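Probable GGDEF family protein (PDB 3NJA) is of unknown function but, as a GGDEF family protein with a PAS domain, probably senses a signal and passes it to cyclic-di-GMP synthesis. Local coordinates at residues D38-D43 with D52-R57. Numbering follows the deposited sequence. Where two conformers were deposited one is given.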
# COMPACT_ATOMS: atom_id res chain seq x y z
N ASP B 38 -16.98 2.73 24.69
CA ASP B 38 -17.34 1.46 25.29
C ASP B 38 -16.17 0.49 25.25
O ASP B 38 -15.95 -0.25 26.21
CB ASP B 38 -18.58 0.86 24.61
CG ASP B 38 -19.87 1.56 25.02
OD1 ASP B 38 -19.86 2.34 26.00
OD2 ASP B 38 -20.91 1.34 24.35
N ILE B 39 -15.42 0.47 24.16
CA ILE B 39 -14.30 -0.45 24.12
C ILE B 39 -13.14 0.07 24.97
O ILE B 39 -12.32 -0.71 25.48
CB ILE B 39 -13.87 -0.80 22.68
CG1 ILE B 39 -12.44 -0.34 22.40
CG2 ILE B 39 -14.82 -0.21 21.64
CD1 ILE B 39 -12.05 -0.61 20.97
N PHE B 40 -13.12 1.38 25.19
CA PHE B 40 -12.09 1.99 26.03
C PHE B 40 -12.40 2.00 27.52
O PHE B 40 -11.51 2.23 28.34
CB PHE B 40 -11.76 3.40 25.56
CG PHE B 40 -10.72 3.44 24.50
CD1 PHE B 40 -9.40 3.72 24.82
CD2 PHE B 40 -11.05 3.17 23.17
CE1 PHE B 40 -8.42 3.75 23.84
CE2 PHE B 40 -10.08 3.17 22.20
CZ PHE B 40 -8.76 3.47 22.53
N GLY B 41 -13.66 1.75 27.86
CA GLY B 41 -14.14 1.80 29.23
C GLY B 41 -14.20 3.22 29.77
O GLY B 41 -13.99 3.45 30.96
N THR B 42 -14.50 4.18 28.89
CA THR B 42 -14.53 5.58 29.29
C THR B 42 -15.92 6.18 29.21
O THR B 42 -16.86 5.57 28.71
CB THR B 42 -13.58 6.43 28.44
OG1 THR B 42 -13.85 6.20 27.04
CG2 THR B 42 -12.14 6.09 28.76
N ASP B 43 -16.03 7.41 29.70
CA ASP B 43 -17.29 8.12 29.67
C ASP B 43 -17.22 9.23 28.65
O ASP B 43 -16.27 10.02 28.63
CB ASP B 43 -17.62 8.70 31.05
CG ASP B 43 -19.06 9.17 31.16
OD1 ASP B 43 -19.52 9.90 30.24
OD2 ASP B 43 -19.73 8.82 32.15
N ASP B 52 -3.61 13.07 22.90
CA ASP B 52 -2.83 12.69 24.07
C ASP B 52 -3.65 11.80 24.98
O ASP B 52 -3.17 10.76 25.44
CB ASP B 52 -2.33 13.87 24.89
CG ASP B 52 -1.67 13.43 26.19
OD1 ASP B 52 -0.71 12.62 26.12
OD2 ASP B 52 -2.11 13.86 27.29
N ALA B 53 -4.90 12.20 25.23
CA ALA B 53 -5.77 11.43 26.11
C ALA B 53 -5.80 9.99 25.65
O ALA B 53 -5.78 9.06 26.44
CB ALA B 53 -7.17 12.01 26.12
N TYR B 54 -5.84 9.83 24.33
CA TYR B 54 -5.86 8.50 23.74
C TYR B 54 -4.58 7.75 24.11
O TYR B 54 -4.62 6.57 24.46
CB TYR B 54 -6.05 8.64 22.23
CG TYR B 54 -5.42 7.55 21.40
CD1 TYR B 54 -6.04 6.31 21.26
CD2 TYR B 54 -4.22 7.76 20.74
CE1 TYR B 54 -5.47 5.30 20.50
CE2 TYR B 54 -3.64 6.76 19.96
CZ TYR B 54 -4.28 5.54 19.84
OH TYR B 54 -3.71 4.55 19.07
N PHE B 55 -3.44 8.43 24.06
CA PHE B 55 -2.18 7.76 24.29
C PHE B 55 -2.00 7.36 25.75
O PHE B 55 -1.36 6.35 26.03
CB PHE B 55 -1.02 8.61 23.79
CG PHE B 55 -0.71 8.40 22.34
CD1 PHE B 55 -0.09 7.24 21.92
CD2 PHE B 55 -1.04 9.36 21.39
CE1 PHE B 55 0.19 7.03 20.56
CE2 PHE B 55 -0.76 9.17 20.04
CZ PHE B 55 -0.14 8.00 19.62
N GLN B 56 -2.59 8.14 26.66
CA GLN B 56 -2.61 7.80 28.09
C GLN B 56 -3.41 6.52 28.36
O GLN B 56 -3.25 5.90 29.42
CB GLN B 56 -3.20 8.96 28.92
CG GLN B 56 -2.39 10.25 28.88
CD GLN B 56 -0.93 10.03 29.26
OE1 GLN B 56 -0.03 10.61 28.64
NE2 GLN B 56 -0.69 9.19 30.27
N ARG B 57 -4.25 6.14 27.40
CA ARG B 57 -5.10 4.94 27.55
C ARG B 57 -4.50 3.74 26.82
O ARG B 57 -5.01 2.62 26.89
CB ARG B 57 -6.53 5.21 27.07
CG ARG B 57 -7.35 6.10 27.99
CD ARG B 57 -8.10 5.28 29.04
NE ARG B 57 -7.60 5.49 30.40
CZ ARG B 57 -7.77 4.64 31.40
NH1 ARG B 57 -8.42 3.50 31.21
NH2 ARG B 57 -7.28 4.92 32.61
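F40 meets Y54 and R57 where the ends of two short helices, 34-40 and 51-56, come together in the PAS fold. The touching atoms are all carbon. The far end of the F40 ring touches Y54, with CZ of F40 4.1 Å from CD1 of Y54. F40 CZ lies close to the plane of the tyrosine ring, at its edge. The beta carbon of R57 sits at the edge of the F40 ring, near its plane, with R57 CB 3.9 Å from F40 CD1.

Further along, R57 also meets a methyl group. CG2 of T42 lies 4.1 Å from CD of R57. The R57 side chain leaves with CG anti to its carbonyl carbon (chi1 -72°). A bend at chi2 brings CD alongside the methyl, and another at chi3 turns the guanidinium. The side chain thus runs past F40 and T42 in the opposite direction to each, its guanidinium plane 57° from the F40 ring. OG1 of T42 is hydrogen-bonded to ND1 of H37, back in helix 34-40. G41 takes positive phi (72°) between F40 and T42.

W32 meets the F40 ring, and Y54 rests on V66 of helix 63-74. In the second subunit, I86 packs on F40, E98 on Y54 and R88 on R57, whose backbone also hydrogen-bonds there, placing the contact at the subunit interface.

No hydrogen bond or salt bridge crosses between 38-43 and 52-57. F40 O faces the guanidinium edge, but at 4.4 Å from R57 NH1 any electrostatic help is probably slight. Van der Waals packing therefore joins the end of helix 34-40 and its following loop to the end of helix 51-56.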